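Local coordinates for protein polyketide biosynthesis cytochrome P450 PksS (Bacillus subtilis, PDB 4YZR) that acts as a haem-dependent cytochrome P450 monooxygenase in biosynthesis of the antibiotic polyketide bacillaene, taking dihydrobacillaene as its substrate, at residues Ser155-Ile160 / Asp210-Lys215. Sequence-based numbering, arbitrary orientation.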
ATOM      1  N   SER A 155      13.449  -5.826   5.192  1.00 11.51           N
ATOM      2  CA  SER A 155      14.423  -6.470   6.128  1.00 11.51           C
ATOM      3  C   SER A 155      15.740  -5.831   6.042  1.00 12.32           C
ATOM      4  O   SER A 155      16.336  -5.522   7.098  1.00 13.38           O
ATOM      5  CB  SER A 155      14.573  -7.949   5.863  1.00 13.49           C
ATOM      6  OG  SER A 155      13.353  -8.652   6.125  1.00 16.30           O
ATOM      7  N   GLU A 156      16.290  -5.652   4.896  1.00 10.85           N
ATOM      8  CA  GLU A 156      17.593  -4.953   4.748  1.00 13.42           C
ATOM      9  C   GLU A 156      17.498  -3.557   5.242  1.00 12.96           C
ATOM     10  O   GLU A 156      18.420  -3.078   5.962  1.00 14.51           O
ATOM     11  CB  GLU A 156      18.064  -5.007   3.304  1.00 14.45           C
ATOM     12  CG  GLU A 156      18.500  -6.345   2.774  1.00 17.02           C
ATOM     13  CD  GLU A 156      19.168  -6.318   1.410  1.00 21.12           C
ATOM     14  OE1 GLU A 156      19.309  -5.272   0.857  1.00 26.31           O
ATOM     15  OE2 GLU A 156      19.644  -7.390   0.965  1.00 29.52           O
ATOM     16  N   LEU A 157      16.420  -2.844   4.907  1.00 12.06           N
ATOM     17  CA  LEU A 157      16.343  -1.436   5.307  1.00 13.37           C
ATOM     18  C   LEU A 157      16.281  -1.283   6.818  1.00 13.44           C
ATOM     19  O   LEU A 157      16.900  -0.366   7.385  1.00 14.35           O
ATOM     20  CB  LEU A 157      15.090  -0.847   4.648  1.00 14.10           C
ATOM     21  CG  LEU A 157      14.800   0.614   4.965  1.00 15.30           C
ATOM     22  CD1 LEU A 157      15.880   1.501   4.462  1.00 17.57           C
ATOM     23  CD2 LEU A 157      13.499   1.025   4.374  1.00 17.93           C
ATOM     24  N   MET A 158      15.566  -2.157   7.498  1.00 12.49           N
ATOM     25  CA  MET A 158      15.426  -2.133   8.927  1.00 14.80           C
ATOM     26  C   MET A 158      16.606  -2.865   9.665  1.00 14.32           C
ATOM     27  O   MET A 158      16.605  -2.913  10.915  1.00 18.22           O
ATOM     28  CB  MET A 158      14.147  -2.783   9.363  1.00 13.11           C
ATOM     29  CG  MET A 158      12.933  -2.110   8.817  1.00 14.83           C
ATOM     30  SD  MET A 158      12.674  -0.492   9.532  1.00 19.05           S
ATOM     31  CE  MET A 158      11.224   0.054   8.607  1.00 18.10           C
ATOM     32  N   GLY A 159      17.526  -3.469   8.980  1.00 13.01           N
ATOM     33  CA  GLY A 159      18.611  -4.198   9.592  1.00 13.68           C
ATOM     34  C   GLY A 159      18.180  -5.432  10.289  1.00 16.13           C
ATOM     35  O   GLY A 159      18.759  -5.779  11.340  1.00 17.00           O
ATOM     36  N   ILE A 160      17.195  -6.153   9.763  1.00 13.75           N
ATOM     37  CA  ILE A 160      16.770  -7.415  10.396  1.00 14.55           C
ATOM     38  C   ILE A 160      17.818  -8.472   9.965  1.00 14.24           C
ATOM     39  O   ILE A 160      17.955  -8.740   8.786  1.00 16.35           O
ATOM     40  CB  ILE A 160      15.346  -7.836   9.906  1.00 12.72           C
ATOM     41  CG1 ILE A 160      14.301  -6.781  10.152  1.00 13.96           C
ATOM     42  CG2 ILE A 160      14.894  -9.139  10.541  1.00 14.38           C
ATOM     43  CD1 ILE A 160      14.256  -6.222  11.515  1.00 16.38           C
ATOM     44  N   ASP A 210      24.002   1.046  10.313  1.00 29.74           N
ATOM     45  CA  ASP A 210      23.575   1.602   9.091  1.00 29.58           C
ATOM     46  C   ASP A 210      22.239   0.892   8.729  1.00 28.87           C
ATOM     47  O   ASP A 210      22.181  -0.038   7.922  1.00 32.58           O
ATOM     48  CB  ASP A 210      24.612   1.255   8.025  1.00 39.08           C
ATOM     49  CG  ASP A 210      24.458   2.042   6.800  1.00 44.60           C
ATOM     50  OD1 ASP A 210      23.708   3.024   6.872  1.00 45.64           O
ATOM     51  OD2 ASP A 210      25.075   1.677   5.764  1.00 53.21           O
ATOM     52  N   ASP A 211      21.176   1.389   9.306  1.00 20.76           N
ATOM     53  CA  ASP A 211      19.818   0.859   9.035  1.00 17.59           C
ATOM     54  C   ASP A 211      18.832   1.890   9.540  1.00 16.74           C
ATOM     55  O   ASP A 211      19.121   2.809  10.358  1.00 16.02           O
ATOM     56  CB  ASP A 211      19.553  -0.480   9.813  1.00 18.30           C
ATOM     57  CG  ASP A 211      19.610  -0.264  11.294  1.00 21.26           C
ATOM     58  OD1 ASP A 211      20.671  -0.336  11.911  1.00 26.07           O
ATOM     59  OD2 ASP A 211      18.617   0.010  11.990  1.00 20.36           O
ATOM     60  N   LEU A 212      17.595   1.728   9.173  1.00 14.40           N
ATOM     61  CA  LEU A 212      16.590   2.710   9.467  1.00 15.33           C
ATOM     62  C   LEU A 212      16.175   2.696  10.882  1.00 15.36           C
ATOM     63  O   LEU A 212      15.752   3.810  11.397  1.00 16.54           O
ATOM     64  CB  LEU A 212      15.407   2.500   8.508  1.00 15.95           C
ATOM     65  CG  LEU A 212      14.245   3.495   8.624  1.00 17.01           C
ATOM     66  CD1 LEU A 212      14.775   4.864   8.360  1.00 20.85           C
ATOM     67  CD2 LEU A 212      13.241   3.116   7.501  1.00 19.34           C
ATOM     68  N   ILE A 213      16.239   1.623  11.671  1.00 14.07           N
ATOM     69  CA  ILE A 213      15.883   1.680  13.039  1.00 15.52           C
ATOM     70  C   ILE A 213      16.928   2.581  13.749  1.00 16.18           C
ATOM     71  O   ILE A 213      16.558   3.532  14.508  1.00 14.75           O
ATOM     72  CB  ILE A 213      15.827   0.313  13.741  1.00 15.76           C
ATOM     73  CG1 ILE A 213      14.679  -0.473  13.083  1.00 15.18           C
ATOM     74  CG2 ILE A 213      15.636   0.475  15.243  1.00 18.61           C
ATOM     75  CD1 ILE A 213      14.636  -1.872  13.536  1.00 17.27           C
ATOM     76  N   SER A 214      18.219   2.406  13.435  1.00 14.80           N
ATOM     77  CA  SER A 214      19.250   3.242  14.023  1.00 17.55           C
ATOM     78  C   SER A 214      18.995   4.679  13.630  1.00 16.18           C
ATOM     79  O   SER A 214      19.090   5.606  14.557  1.00 20.10           O
ATOM     80  CB  SER A 214      20.565   2.830  13.437  1.00 17.65           C
ATOM     81  OG  SER A 214      20.994   1.552  13.960  1.00 21.43           O
ATOM     82  N   LYS A 215      18.707   4.965  12.399  1.00 16.96           N
ATOM     83  CA  LYS A 215      18.513   6.333  11.942  1.00 17.86           C
ATOM     84  C   LYS A 215      17.289   6.964  12.643  1.00 17.98           C
ATOM     85  O   LYS A 215      17.327   8.179  12.992  1.00 19.49           O
ATOM     86  CB  LYS A 215      18.366   6.430  10.459  1.00 23.36           C
ATOM     87  CG  LYS A 215      19.629   6.143   9.637  1.00 28.16           C
ATOM     88  CD  LYS A 215      19.428   6.457   8.113  1.00 35.65           C
ATOM     89  CE  LYS A 215      18.894   7.907   7.889  1.00 40.43           C
ATOM     90  NZ  LYS A 215      18.914   8.654   6.553  1.00 37.53           N
TER
HETATM   91  O   HOH W   1      19.946  -0.866   5.803  1.00 37.14           O
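A buried contact between the C-terminal turn of one helix and the N-terminal turn of another joins L157, M158 and G159, closing helix 148-158, to D211, L212 and I213, where helix 212-218 begins, in the helical part of the P450 fold. It illustrates how a carbonyl in one helix's last turn can accept from the first turn of another. L212 N, lacking an intrahelical acceptor, donates to L157 O at 2.8 Å, nearly straight at 166°. Beside this bond, L212 CD2 meets L157 CD2 at 3.8 Å and M158 CE at 3.8 Å; L212 CG stands anti to the backbone N (chi1 -178°), and its side chain runs beside that of M158, pointing the same way. I213 crosses M158 at about a right angle, its CD1 3.4 Å from M158 O. G159 ends helix 148-158 in a Schellman motif with positive phi, its N 3.7 Å from D211 CB. D211 N-caps the second helix: S214 N donates to OD2 from above the carboxylate plane at 2.8 Å, while S214 OG donates to OD1. R204, from helix 183-206, forms a salt bridge with D211 OD2 and a hydrogen bond with M158 O, so its guanidinium probably offsets the buried carboxylate and that carbonyl end together.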